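Local coordinates for protein dihydroorotase (Saccharomyces cerevisiae S288C, PDB 6L0A) that catalyses the conversion of N-carbamoyl-L-aspartate to dihydroorotate, the third step of de novo pyrimidine biosynthesis, with two zinc ions in each subunit, at residues A119-F124 with K165-D170; D113-S118 with G138-V143; E4-L9 with K324-K329; Y286-F291 with L355-R360. All blocks are in the same frame, centred on the assembly; numbering follows the deposited sequence.

Contact 1: residues A119-F124 with K165-D170; sequences AFYPIF and KKLHND
Tyr121 and Phe124, in the first turn of helix 121-130, face Asp170 and Leu167 in the last turns of helix 156-170; the backbones stand well apart, with Tyr121 CA 9.1 Å from Asp170 CA. Long side chains span the gap. Tyr121 OH donates a short hydrogen bond to Asp170 OD2 (2.5 Å), which lies at the edge of the phenol ring, near its plane, while ring and carboxylate are turned 76° apart. The phenol comes to the anti side of OD2; Lys166 NZ, one helical turn back, reaches the syn side in a salt bridge (3.0 Å), and two donors thus grip one oxygen. Beside this polar group, one branch of the forked Leu167 touches both rings, CD2 meeting Phe124 CE2 (3.7 Å) and Tyr121 CE1 (3.9 Å). A phenylalanine in place of Tyr121 would probably leave Asp170 OD2 without its bond across to helix 121-130, Lys166 still holding it. Phe171 meets the Tyr121 ring edge-to-face, and Phe124 and Leu167 both rest on barrel strand 133-136, against Leu134 and Leu136.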
loop_
_atom_site.group_PDB
_atom_site.type_symbol
_atom_site.label_atom_id
_atom_site.label_comp_id
_atom_site.label_asym_id
_atom_site.label_seq_id
_atom_site.Cartn_x
_atom_site.Cartn_y
_atom_site.Cartn_z
ATOM N N ALA C 119 0.555 -16.661 -28.520
ATOM C CA ALA C 119 1.682 -16.321 -29.381
ATOM C C ALA C 119 2.988 -16.935 -28.904
ATOM O O ALA C 119 3.933 -17.035 -29.692
ATOM C CB ALA C 119 1.842 -14.804 -29.477
ATOM N N PHE C 120 3.074 -17.331 -27.634
ATOM C CA PHE C 120 4.277 -17.959 -27.109
ATOM C C PHE C 120 4.168 -19.475 -27.043
ATOM O O PHE C 120 5.093 -20.126 -26.565
ATOM C CB PHE C 120 4.611 -17.370 -25.722
ATOM C CG PHE C 120 4.952 -15.912 -25.779
ATOM C CD1 PHE C 120 6.248 -15.499 -26.049
ATOM C CD2 PHE C 120 3.960 -14.950 -25.643
ATOM C CE1 PHE C 120 6.555 -14.159 -26.145
ATOM C CE2 PHE C 120 4.264 -13.604 -25.741
ATOM C CZ PHE C 120 5.561 -13.207 -25.989
ATOM N N TYR C 121 3.071 -20.060 -27.525
ATOM C CA TYR C 121 2.946 -21.514 -27.466
ATOM C C TYR C 121 4.074 -22.241 -28.201
ATOM O O TYR C 121 4.516 -23.291 -27.704
ATOM C CB TYR C 121 1.560 -21.937 -27.981
ATOM C CG TYR C 121 0.547 -22.072 -26.858
ATOM C CD1 TYR C 121 0.509 -21.145 -25.823
ATOM C CD2 TYR C 121 -0.351 -23.131 -26.822
ATOM C CE1 TYR C 121 -0.400 -21.266 -24.776
ATOM C CE2 TYR C 121 -1.266 -23.264 -25.787
ATOM C CZ TYR C 121 -1.285 -22.325 -24.762
ATOM O OH TYR C 121 -2.192 -22.442 -23.728
ATOM N N PRO C 122 4.592 -21.758 -29.335
ATOM C CA PRO C 122 5.793 -22.407 -29.900
ATOM C C PRO C 122 6.993 -22.396 -28.958
ATOM O O PRO C 122 7.760 -23.369 -28.933
ATOM C CB PRO C 122 6.053 -21.594 -31.173
ATOM C CG PRO C 122 4.701 -21.127 -31.582
ATOM C CD PRO C 122 4.010 -20.785 -30.279
ATOM N N ILE C 123 7.169 -21.325 -28.176
ATOM C CA ILE C 123 8.230 -21.305 -27.167
ATOM C C ILE C 123 7.987 -22.381 -26.119
ATOM O O ILE C 123 8.889 -23.153 -25.773
ATOM C CB ILE C 123 8.331 -19.914 -26.517
ATOM C CG1 ILE C 123 8.567 -18.818 -27.566
ATOM C CG2 ILE C 123 9.434 -19.909 -25.431
ATOM C CD1 ILE C 123 9.899 -18.925 -28.279
ATOM N N PHE C 124 6.765 -22.438 -25.577
ATOM C CA PHE C 124 6.471 -23.411 -24.525
ATOM C C PHE C 124 6.619 -24.843 -25.027
ATOM O O PHE C 124 7.047 -25.728 -24.270
ATOM C CB PHE C 124 5.058 -23.193 -23.972
ATOM C CG PHE C 124 4.826 -21.817 -23.414
ATOM C CD1 PHE C 124 5.875 -21.075 -22.891
ATOM C CD2 PHE C 124 3.558 -21.260 -23.415
ATOM C CE1 PHE C 124 5.661 -19.806 -22.365
ATOM C CE2 PHE C 124 3.338 -19.971 -22.900
ATOM C CZ PHE C 124 4.389 -19.253 -22.373
ATOM N N LYS C 165 -3.722 -22.540 -14.867
ATOM C CA LYS C 165 -4.333 -23.847 -15.084
ATOM C C LYS C 165 -4.381 -24.188 -16.570
ATOM O O LYS C 165 -4.139 -25.337 -16.954
ATOM C CB LYS C 165 -5.732 -23.882 -14.467
ATOM C CG LYS C 165 -5.729 -23.998 -12.943
ATOM C CD LYS C 165 -7.161 -24.031 -12.416
ATOM C CE LYS C 165 -7.343 -23.151 -11.195
ATOM N NZ LYS C 165 -8.772 -23.137 -10.749
ATOM N N LYS C 166 -4.668 -23.202 -17.417
ATOM C CA LYS C 166 -4.707 -23.459 -18.855
ATOM C C LYS C 166 -3.330 -23.839 -19.391
ATOM O O LYS C 166 -3.214 -24.740 -20.231
ATOM C CB LYS C 166 -5.251 -22.245 -19.601
ATOM C CG LYS C 166 -5.390 -22.483 -21.108
ATOM C CD LYS C 166 -6.059 -21.323 -21.805
ATOM C CE LYS C 166 -6.141 -21.557 -23.315
ATOM N NZ LYS C 166 -6.409 -22.995 -23.637
ATOM N N LEU C 167 -2.273 -23.166 -18.922
ATOM C CA LEU C 167 -0.927 -23.519 -19.376
ATOM C C LEU C 167 -0.558 -24.930 -18.940
ATOM O O LEU C 167 0.046 -25.689 -19.709
ATOM C CB LEU C 167 0.106 -22.512 -18.847
ATOM C CG LEU C 167 0.092 -21.093 -19.417
ATOM C CD1 LEU C 167 1.102 -20.213 -18.663
ATOM C CD2 LEU C 167 0.380 -21.077 -20.921
ATOM N N HIS C 168 -0.903 -25.296 -17.704
ATOM C CA HIS C 168 -0.611 -26.636 -17.203
ATOM C C HIS C 168 -1.385 -27.694 -17.985
ATOM O O HIS C 168 -0.837 -28.750 -18.323
ATOM C CB HIS C 168 -0.939 -26.695 -15.714
ATOM C CG HIS C 168 -0.856 -28.065 -15.112
ATOM N ND1 HIS C 168 0.251 -28.877 -15.246
ATOM C CD2 HIS C 168 -1.737 -28.751 -14.346
ATOM C CE1 HIS C 168 0.043 -30.009 -14.596
ATOM N NE2 HIS C 168 -1.155 -29.957 -14.039
ATOM N N ASN C 169 -2.652 -27.416 -18.297
ATOM C CA ASN C 169 -3.436 -28.341 -19.112
ATOM C C ASN C 169 -2.847 -28.485 -20.514
ATOM O O ASN C 169 -2.694 -29.604 -21.021
ATOM C CB ASN C 169 -4.886 -27.864 -19.182
ATOM C CG ASN C 169 -5.817 -28.923 -19.741
ATOM O OD1 ASN C 169 -6.043 -29.962 -19.118
ATOM N ND2 ASN C 169 -6.348 -28.671 -20.931
ATOM N N ASP C 170 -2.501 -27.360 -21.157
ATOM C CA ASP C 170 -2.043 -27.379 -22.547
ATOM C C ASP C 170 -0.618 -27.889 -22.708
ATOM O O ASP C 170 -0.232 -28.262 -23.824
ATOM C CB ASP C 170 -2.134 -25.982 -23.158
ATOM C CG ASP C 170 -3.551 -25.566 -23.429
ATOM O OD1 ASP C 170 -4.455 -26.391 -23.181
ATOM O OD2 ASP C 170 -3.760 -24.416 -23.875
#

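Contact 2: residues D113-S118 with G138-V143; sequences DPNDFS and GEKPSV
Pro114 is the second residue of a type I beta turn, Asp113 to Asp116, that packs on Lys140 and Pro141 in the loop leaving barrel strand 133-136 on the active-site side. The turn is closed by Asp116 N bonding to Asp113 O, and an Asx turn overlaps it: Asn115 N reaches Asp113 OD1 (3.0 Å) from above the carboxylate plane. Proline suits its position because the ring fixes phi near the -70° found here. Pro114 and Pro141 meet tip to tip, Pro114 CG lying 3.5 Å from Pro141 CD. An alanine at Pro114 would lose CG and CD, and would probably leave Pro141 without this mate and the turn's backbone less restrained. The Lys140 chain bends where CD is set (chi2 -141°) and again at its last bond, which places NZ (chi4 -48°), and it passes Asn115 at a slant, Asn115 OD1 lying 3.1 Å from Lys140 CE. Lys140 NZ ends 3.5 Å from Pro114 O, and neither this approach nor that to Asn115 OD1 is a hydrogen bond. Just before Lys140, Glu139 points away from the turn and its OE1 bonds to NE2 of the zinc ligand His137, a second-shell contact that would position the imidazole. Rigid prolines and methylenes therefore make the touching surface, and the Asn115 and Pro114 oxygens beside the lysine probably add a mild electrostatic attraction rather than a directed bond.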
loop_
_atom_site.group_PDB
_atom_site.type_symbol
_atom_site.label_atom_id
_atom_site.label_comp_id
_atom_site.label_asym_id
_atom_site.label_seq_id
_atom_site.Cartn_x
_atom_site.Cartn_y
_atom_site.Cartn_z
ATOM N N ASP C 113 1.467 -10.087 -22.381
ATOM C CA ASP C 113 0.072 -9.957 -21.988
ATOM C C ASP C 113 -0.433 -11.338 -21.600
ATOM O O ASP C 113 -0.646 -12.176 -22.490
ATOM C CB ASP C 113 -0.760 -9.382 -23.135
ATOM C CG ASP C 113 -2.257 -9.364 -22.838
ATOM O OD1 ASP C 113 -2.658 -9.584 -21.671
ATOM O OD2 ASP C 113 -3.038 -9.105 -23.783
ATOM N N PRO C 114 -0.636 -11.633 -20.310
ATOM C CA PRO C 114 -1.060 -12.986 -19.916
ATOM C C PRO C 114 -2.484 -13.330 -20.315
ATOM O O PRO C 114 -2.946 -14.436 -19.995
ATOM C CB PRO C 114 -0.914 -12.970 -18.388
ATOM C CG PRO C 114 -1.066 -11.531 -18.019
ATOM C CD PRO C 114 -0.483 -10.735 -19.152
ATOM N N ASN C 115 -3.204 -12.421 -20.977
ATOM C CA ASN C 115 -4.529 -12.756 -21.489
ATOM C C ASN C 115 -4.459 -13.459 -22.834
ATOM O O ASN C 115 -5.417 -14.146 -23.212
ATOM C CB ASN C 115 -5.397 -11.501 -21.621
ATOM C CG ASN C 115 -5.828 -10.955 -20.287
ATOM O OD1 ASN C 115 -6.087 -11.704 -19.344
ATOM N ND2 ASN C 115 -5.901 -9.635 -20.194
ATOM N N ASP C 116 -3.351 -13.288 -23.564
ATOM C CA ASP C 116 -3.104 -13.959 -24.837
ATOM C C ASP C 116 -1.669 -14.502 -24.794
ATOM O O ASP C 116 -0.722 -13.856 -25.259
ATOM C CB ASP C 116 -3.336 -13.006 -26.008
ATOM C CG ASP C 116 -3.554 -13.738 -27.322
ATOM O OD1 ASP C 116 -2.760 -14.654 -27.631
ATOM O OD2 ASP C 116 -4.513 -13.392 -28.047
ATOM N N PHE C 117 -1.521 -15.689 -24.199
ATOM C CA PHE C 117 -0.276 -16.449 -24.186
ATOM C C PHE C 117 -0.082 -17.267 -25.452
ATOM O O PHE C 117 0.973 -17.894 -25.611
ATOM C CB PHE C 117 -0.250 -17.409 -22.995
ATOM C CG PHE C 117 0.361 -16.839 -21.738
ATOM C CD1 PHE C 117 1.640 -16.317 -21.738
ATOM C CD2 PHE C 117 -0.343 -16.877 -20.542
ATOM C CE1 PHE C 117 2.201 -15.817 -20.566
ATOM C CE2 PHE C 117 0.202 -16.386 -19.383
ATOM C CZ PHE C 117 1.479 -15.856 -19.388
ATOM N N SER C 118 -1.082 -17.285 -26.343
ATOM C CA SER C 118 -1.053 -18.192 -27.488
ATOM C C SER C 118 0.136 -17.925 -28.400
ATOM O O SER C 118 0.674 -18.861 -29.003
ATOM C CB SER C 118 -2.356 -18.073 -28.278
ATOM O OG SER C 118 -2.348 -16.887 -29.056
ATOM N N GLY C 138 2.975 -14.609 -11.658
ATOM C CA GLY C 138 1.564 -14.785 -11.916
ATOM C C GLY C 138 0.676 -13.649 -11.444
ATOM O O GLY C 138 -0.019 -13.786 -10.434
ATOM N N GLU C 139 0.684 -12.527 -12.165
ATOM C CA GLU C 139 -0.228 -11.420 -11.903
ATOM C C GLU C 139 -0.775 -10.905 -13.224
ATOM O O GLU C 139 -0.008 -10.704 -14.168
ATOM C CB GLU C 139 0.479 -10.267 -11.181
ATOM C CG GLU C 139 0.815 -10.524 -9.719
ATOM C CD GLU C 139 1.204 -9.248 -9.008
ATOM O OE1 GLU C 139 2.386 -8.862 -9.058
ATOM O OE2 GLU C 139 0.314 -8.625 -8.400
ATOM N N LYS C 140 -2.083 -10.668 -13.282
ATOM C CA LYS C 140 -2.629 -9.986 -14.441
ATOM C C LYS C 140 -2.427 -8.474 -14.297
ATOM O O LYS C 140 -2.560 -7.936 -13.194
ATOM C CB LYS C 140 -4.114 -10.300 -14.595
ATOM C CG LYS C 140 -4.418 -11.696 -15.119
ATOM C CD LYS C 140 -5.603 -11.658 -16.092
ATOM C CE LYS C 140 -5.963 -13.050 -16.573
ATOM N NZ LYS C 140 -4.742 -13.756 -17.015
ATOM N N PRO C 141 -2.068 -7.779 -15.382
ATOM C CA PRO C 141 -2.003 -6.312 -15.341
ATOM C C PRO C 141 -3.326 -5.700 -14.912
ATOM O O PRO C 141 -4.411 -6.246 -15.148
ATOM C CB PRO C 141 -1.647 -5.931 -16.787
ATOM C CG PRO C 141 -0.920 -7.132 -17.316
ATOM C CD PRO C 141 -1.616 -8.317 -16.679
ATOM N N SER C 142 -3.228 -4.562 -14.237
ATOM C CA SER C 142 -4.415 -3.936 -13.682
ATOM C C SER C 142 -5.316 -3.435 -14.805
ATOM O O SER C 142 -4.835 -2.958 -15.845
ATOM C CB SER C 142 -4.020 -2.797 -12.755
ATOM O OG SER C 142 -3.432 -3.302 -11.564
ATOM N N VAL C 143 -6.623 -3.585 -14.618
ATOM C CA VAL C 143 -7.603 -3.066 -15.569
ATOM C C VAL C 143 -8.780 -2.518 -14.780
ATOM O O VAL C 143 -9.314 -3.196 -13.898
ATOM C CB VAL C 143 -8.065 -4.124 -16.597
ATOM C CG1 VAL C 143 -8.393 -5.412 -15.915
ATOM C CG2 VAL C 143 -9.278 -3.617 -17.382
#

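Contact 3: residues E4-L9 with K324-K329; sequences EIDLGL and KAILFK
Ile5 and Leu327 form a hydrogen-bonded antiparallel pair: Ile5 N donates to Leu327 O (2.7 Å, 158° at the hydrogen) and Leu327 N returns a bond to Ile5 O (2.8 Å). Farther along, Leu7 N reaches Ala325 O nearly along the C=O axis (2.8 Å), but the reply from Ala325 N goes one residue on, to Gly8 O (2.8 Å). Leu7 and Gly8 thus share one partner, a classic beta bulge; Gly8 takes a positive phi of 69°, a conformation that a residue without a side chain adopts easily. Beyond the backbone, Glu4 lays CG against Phe328 CB (3.7 Å) and sends OE2 to a salt bridge with Arg360. On that same face, with CG anti to its own N (chi1 -171°), the Asp6 carboxylate lies against Ile326, CG 3.6 Å from CD1, and OD1 accepts a weak bond from Gly8 N at the bulge. The acid suits this exposed strand edge; Lys324 CB lies beside the carboxylate, while Lys324 NZ is turned to Pro363 O. The face of Ile5, Ala325 and Leu327 is apolar; Leu7, at the bulge, brings CD1 to Leu327 CB (4.0 Å), and both leucines meet helices 283-293 and 300-312, filling the layer between. Strand 4-8, outermost in this chain, joins the N-terminal segment to a distant one in a small antiparallel sheet recalling the accessory beta domain built from both chain ends in many amidohydrolases.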
loop_
_atom_site.group_PDB
_atom_site.type_symbol
_atom_site.label_atom_id
_atom_site.label_comp_id
_atom_site.label_asym_id
_atom_site.label_seq_id
_atom_site.Cartn_x
_atom_site.Cartn_y
_atom_site.Cartn_z
ATOM N N GLU C 4 22.665 -26.618 16.200
ATOM C CA GLU C 4 23.048 -26.530 14.799
ATOM C C GLU C 4 22.134 -27.399 13.951
ATOM O O GLU C 4 21.613 -28.418 14.414
ATOM C CB GLU C 4 24.496 -26.964 14.577
ATOM C CG GLU C 4 25.525 -26.043 15.184
ATOM C CD GLU C 4 26.929 -26.385 14.735
ATOM O OE1 GLU C 4 27.154 -27.546 14.331
ATOM O OE2 GLU C 4 27.805 -25.498 14.782
ATOM N N ILE C 5 21.941 -26.979 12.698
ATOM C CA ILE C 5 21.196 -27.747 11.709
ATOM C C ILE C 5 22.004 -27.770 10.420
ATOM O O ILE C 5 22.434 -26.719 9.929
ATOM C CB ILE C 5 19.788 -27.171 11.452
ATOM C CG1 ILE C 5 19.002 -27.048 12.762
ATOM C CG2 ILE C 5 19.044 -28.036 10.450
ATOM C CD1 ILE C 5 17.546 -26.665 12.566
ATOM N N ASP C 6 22.236 -28.965 9.894
ATOM C CA ASP C 6 23.005 -29.156 8.673
ATOM C C ASP C 6 22.019 -29.082 7.519
ATOM O O ASP C 6 21.251 -30.021 7.280
ATOM C CB ASP C 6 23.744 -30.495 8.705
ATOM C CG ASP C 6 24.727 -30.658 7.557
ATOM O OD1 ASP C 6 24.503 -30.082 6.466
ATOM O OD2 ASP C 6 25.729 -31.383 7.747
ATOM N N LEU C 7 22.026 -27.957 6.814
ATOM C CA LEU C 7 21.096 -27.754 5.711
ATOM C C LEU C 7 21.662 -28.208 4.371
ATOM O O LEU C 7 20.933 -28.212 3.371
ATOM C CB LEU C 7 20.688 -26.279 5.642
ATOM C CG LEU C 7 19.875 -25.796 6.851
ATOM C CD1 LEU C 7 19.621 -24.295 6.789
ATOM C CD2 LEU C 7 18.562 -26.553 6.964
ATOM N N GLY C 8 22.939 -28.583 4.324
ATOM C CA GLY C 8 23.492 -29.131 3.096
ATOM C C GLY C 8 23.614 -28.093 1.997
ATOM O O GLY C 8 24.063 -26.956 2.213
ATOM N N LEU C 9 23.237 -28.503 0.784
ATOM C CA LEU C 9 23.335 -27.639 -0.395
ATOM C C LEU C 9 22.021 -26.875 -0.509
ATOM O O LEU C 9 21.052 -27.346 -1.095
ATOM C CB LEU C 9 23.622 -28.458 -1.647
ATOM C CG LEU C 9 24.834 -29.381 -1.546
ATOM C CD1 LEU C 9 24.917 -30.309 -2.745
ATOM C CD2 LEU C 9 26.109 -28.561 -1.388
ATOM N N LYS C 324 28.686 -27.262 2.799
ATOM C CA LYS C 324 27.357 -27.430 3.360
ATOM C C LYS C 324 27.016 -26.219 4.211
ATOM O O LYS C 324 27.878 -25.683 4.910
ATOM C CB LYS C 324 27.270 -28.698 4.209
ATOM C CG LYS C 324 27.291 -29.995 3.408
ATOM C CD LYS C 324 27.910 -31.137 4.211
ATOM C CE LYS C 324 29.185 -30.702 4.920
ATOM N NZ LYS C 324 29.885 -31.840 5.596
ATOM N N ALA C 325 25.764 -25.782 4.149
ATOM C CA ALA C 325 25.335 -24.626 4.924
ATOM C C ALA C 325 24.896 -25.104 6.303
ATOM O O ALA C 325 23.984 -25.929 6.422
ATOM C CB ALA C 325 24.215 -23.866 4.204
ATOM N N ILE C 326 25.548 -24.595 7.341
ATOM C CA ILE C 326 25.271 -24.992 8.718
ATOM C C ILE C 326 24.555 -23.841 9.411
ATOM O O ILE C 326 25.121 -22.752 9.574
ATOM C CB ILE C 326 26.555 -25.375 9.471
ATOM C CG1 ILE C 326 27.351 -26.424 8.681
ATOM C CG2 ILE C 326 26.216 -25.879 10.868
ATOM C CD1 ILE C 326 26.614 -27.733 8.484
ATOM N N LEU C 327 23.317 -24.076 9.815
ATOM C CA LEU C 327 22.587 -23.097 10.605
ATOM C C LEU C 327 22.928 -23.305 12.077
ATOM O O LEU C 327 22.804 -24.421 12.587
ATOM C CB LEU C 327 21.087 -23.249 10.377
ATOM C CG LEU C 327 20.186 -22.091 10.790
ATOM C CD1 LEU C 327 20.153 -21.028 9.702
ATOM C CD2 LEU C 327 18.804 -22.631 11.066
ATOM N N PHE C 328 23.361 -22.245 12.757
ATOM C CA PHE C 328 23.680 -22.370 14.175
ATOM C C PHE C 328 23.048 -21.239 14.976
ATOM O O PHE C 328 22.963 -20.100 14.504
ATOM C CB PHE C 328 25.202 -22.434 14.419
ATOM C CG PHE C 328 25.960 -21.204 13.999
ATOM C CD1 PHE C 328 26.203 -20.940 12.662
ATOM C CD2 PHE C 328 26.471 -20.337 14.948
ATOM C CE1 PHE C 328 26.918 -19.817 12.279
ATOM C CE2 PHE C 328 27.183 -19.215 14.567
ATOM C CZ PHE C 328 27.408 -18.957 13.234
ATOM N N LYS C 329 22.619 -21.577 16.197
ATOM C CA LYS C 329 21.726 -20.750 17.015
ATOM C C LYS C 329 22.520 -19.653 17.730
ATOM O O LYS C 329 22.668 -19.630 18.955
ATOM C CB LYS C 329 20.969 -21.637 17.998
ATOM C CG LYS C 329 19.901 -20.951 18.856
ATOM C CD LYS C 329 18.658 -20.590 18.064
ATOM C CE LYS C 329 17.531 -20.112 18.985
ATOM N NZ LYS C 329 16.752 -21.233 19.580
#

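Contact 4: residues Y286-F291 with L355-R360; sequences YIAQVF and LSWSVR
The Trp357 indole is approached obliquely by Ala288 CB, nearest CD1 of the five-membered ring (3.8 Å), and has a water in plane at its edge. The Tyr286 ring is approached by a methyl, Leu355 CD1, 4.1 Å from CD1 of the tyrosine, while Phe349 meets that ring edge-to-face and takes the phenol's hydrogen bond at its backbone oxygen. The third flat group, the Gln289 amide, does the polar work. Ser356 N donates to Gln289 OE1 (2.8 Å) in the carbonyl plane and almost straight, 173° at the hydrogen. The same water donates to OE1 (2.8 Å) and weakly accepts from Trp357 N, tying two successive backbone N-H groups to one amide oxygen. Gln289 CG lies anti to the backbone N (chi1 -161°) and the chain bends at chi2, while NE2 is held by Glu293, which fixes the amide's orientation. Glutamine suits the place, since one end accepts from backbone and the other donates to a carboxylate; alanine is small enough to let the indole come close to the helix. This is helix-on-sheet packing: helix 283-293 packs against strand 354-362 where the strand is interrupted, and there Gln289 accepts from Ser356 N and reaches Trp357 N through the water.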
loop_
_atom_site.group_PDB
_atom_site.type_symbol
_atom_site.label_atom_id
_atom_site.label_comp_id
_atom_site.label_asym_id
_atom_site.label_seq_id
_atom_site.Cartn_x
_atom_site.Cartn_y
_atom_site.Cartn_z
ATOM N N TYR C 286 16.482 -15.616 7.843
ATOM C CA TYR C 286 15.086 -15.170 7.835
ATOM C C TYR C 286 14.138 -16.359 7.863
ATOM O O TYR C 286 13.167 -16.390 8.631
ATOM C CB TYR C 286 14.771 -14.325 6.588
ATOM C CG TYR C 286 15.431 -12.975 6.464
ATOM C CD1 TYR C 286 15.322 -12.019 7.472
ATOM C CD2 TYR C 286 16.129 -12.639 5.315
ATOM C CE1 TYR C 286 15.918 -10.783 7.339
ATOM C CE2 TYR C 286 16.726 -11.405 5.164
ATOM C CZ TYR C 286 16.617 -10.478 6.187
ATOM O OH TYR C 286 17.214 -9.264 6.033
ATOM N N ILE C 287 14.377 -17.334 6.986
ATOM C CA ILE C 287 13.487 -18.481 6.894
ATOM C C ILE C 287 13.528 -19.293 8.186
ATOM O O ILE C 287 12.504 -19.802 8.656
ATOM C CB ILE C 287 13.865 -19.333 5.670
ATOM C CG1 ILE C 287 13.749 -18.492 4.391
ATOM C CG2 ILE C 287 12.981 -20.552 5.595
ATOM C CD1 ILE C 287 12.329 -18.026 4.110
ATOM N N ALA C 288 14.719 -19.431 8.768
ATOM C CA ALA C 288 14.858 -20.170 10.016
ATOM C C ALA C 288 14.031 -19.530 11.120
ATOM O O ALA C 288 13.450 -20.228 11.959
ATOM C CB ALA C 288 16.330 -20.240 10.413
ATOM N N GLN C 289 13.940 -18.200 11.118
ATOM C CA GLN C 289 13.096 -17.517 12.091
ATOM C C GLN C 289 11.664 -18.027 12.021
ATOM O O GLN C 289 11.034 -18.306 13.051
ATOM C CB GLN C 289 13.147 -16.007 11.854
ATOM C CG GLN C 289 12.684 -15.172 13.045
ATOM C CD GLN C 289 13.511 -15.449 14.282
ATOM O OE1 GLN C 289 14.745 -15.466 14.227
ATOM N NE2 GLN C 289 12.837 -15.670 15.409
ATOM N N VAL C 290 11.137 -18.171 10.806
ATOM C CA VAL C 290 9.756 -18.605 10.624
ATOM C C VAL C 290 9.580 -20.049 11.067
ATOM O O VAL C 290 8.621 -20.388 11.773
ATOM C CB VAL C 290 9.336 -18.417 9.157
ATOM C CG1 VAL C 290 7.914 -18.941 8.938
ATOM C CG2 VAL C 290 9.472 -16.954 8.779
ATOM N N PHE C 291 10.494 -20.927 10.650
ATOM C CA PHE C 291 10.339 -22.338 10.980
ATOM C C PHE C 291 10.501 -22.582 12.479
ATOM O O PHE C 291 9.830 -23.454 13.037
ATOM C CB PHE C 291 11.336 -23.170 10.177
ATOM C CG PHE C 291 10.889 -23.450 8.758
ATOM C CD1 PHE C 291 10.843 -22.432 7.814
ATOM C CD2 PHE C 291 10.521 -24.729 8.374
ATOM C CE1 PHE C 291 10.444 -22.690 6.509
ATOM C CE2 PHE C 291 10.113 -24.997 7.072
ATOM C CZ PHE C 291 10.078 -23.967 6.136
ATOM N N LEU C 355 17.545 -11.800 14.829
ATOM C CA LEU C 355 17.358 -13.125 14.250
ATOM C C LEU C 355 17.977 -14.149 15.192
ATOM O O LEU C 355 19.089 -13.945 15.683
ATOM C CB LEU C 355 17.995 -13.221 12.859
ATOM C CG LEU C 355 17.344 -12.403 11.738
ATOM C CD1 LEU C 355 18.097 -12.593 10.440
ATOM C CD2 LEU C 355 15.901 -12.823 11.581
ATOM N N SER C 356 17.256 -15.243 15.446
ATOM C CA SER C 356 17.718 -16.240 16.409
ATOM C C SER C 356 18.854 -17.109 15.876
ATOM O O SER C 356 19.562 -17.736 16.675
ATOM C CB SER C 356 16.554 -17.142 16.836
ATOM O OG SER C 356 15.686 -16.483 17.745
ATOM N N TRP C 357 19.045 -17.164 14.559
ATOM C CA TRP C 357 19.997 -18.075 13.943
ATOM C C TRP C 357 21.009 -17.327 13.086
ATOM O O TRP C 357 20.767 -16.213 12.618
ATOM C CB TRP C 357 19.283 -19.105 13.073
ATOM C CG TRP C 357 18.335 -19.950 13.817
ATOM C CD1 TRP C 357 17.044 -19.656 14.121
ATOM C CD2 TRP C 357 18.594 -21.247 14.357
ATOM N NE1 TRP C 357 16.475 -20.693 14.815
ATOM C CE2 TRP C 357 17.408 -21.684 14.974
ATOM C CE3 TRP C 357 19.717 -22.082 14.379
ATOM C CZ2 TRP C 357 17.311 -22.920 15.613
ATOM C CZ3 TRP C 357 19.618 -23.311 15.009
ATOM C CH2 TRP C 357 18.425 -23.719 15.613
ATOM N N SER C 358 22.154 -17.973 12.881
ATOM C CA SER C 358 23.204 -17.507 11.989
ATOM C C SER C 358 23.562 -18.659 11.058
ATOM O O SER C 358 23.131 -19.796 11.264
ATOM C CB SER C 358 24.438 -17.025 12.768
ATOM O OG SER C 358 24.067 -16.132 13.811
ATOM N N VAL C 359 24.349 -18.376 10.024
ATOM C CA VAL C 359 24.696 -19.401 9.041
ATOM C C VAL C 359 26.188 -19.329 8.743
ATOM O O VAL C 359 26.768 -18.241 8.651
ATOM C CB VAL C 359 23.854 -19.275 7.745
ATOM C CG1 VAL C 359 24.179 -17.995 6.993
ATOM C CG2 VAL C 359 24.054 -20.500 6.845
ATOM N N ARG C 360 26.809 -20.502 8.623
ATOM C CA ARG C 360 28.203 -20.649 8.231
ATOM C C ARG C 360 28.306 -21.846 7.292
ATOM O O ARG C 360 27.331 -22.575 7.076
ATOM C CB ARG C 360 29.112 -20.831 9.453
ATOM C CG ARG C 360 28.893 -22.148 10.183
ATOM C CD ARG C 360 30.036 -22.449 11.155
ATOM N NE ARG C 360 30.051 -23.858 11.540
ATOM C CZ ARG C 360 29.433 -24.340 12.612
ATOM N NH1 ARG C 360 28.758 -23.523 13.408
ATOM N NH2 ARG C 360 29.485 -25.638 12.892
HETATM O O HOH W 1 16.689 -16.795 12.653
#

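In the fold
The four contacts form two neighbourhoods on opposite sides of the chain's centre. Contacts 1 and 2 touch through Phe117, which packs on Leu167 and Phe124, and their segments alternate along the chain. Contact 1 joins outer barrel helices through a tyrosine hydroxyl and a salt bridge beside apolar packing; contact 2 joins loops by packing, closer to the zinc site. Contacts 3 and 4 share one small sheet, in which strands 324-328 and 354-362 are neighbours, and a salt bridge between Glu4 and Arg360 ties contact 3 to contact 4. Contact 3 rests on strand-to-strand backbone bonds, with exposed acids at its edge. Contacts 1, 2 and 3 are partly buried; contact 4 is buried, held by an amide, a water and aromatic packing.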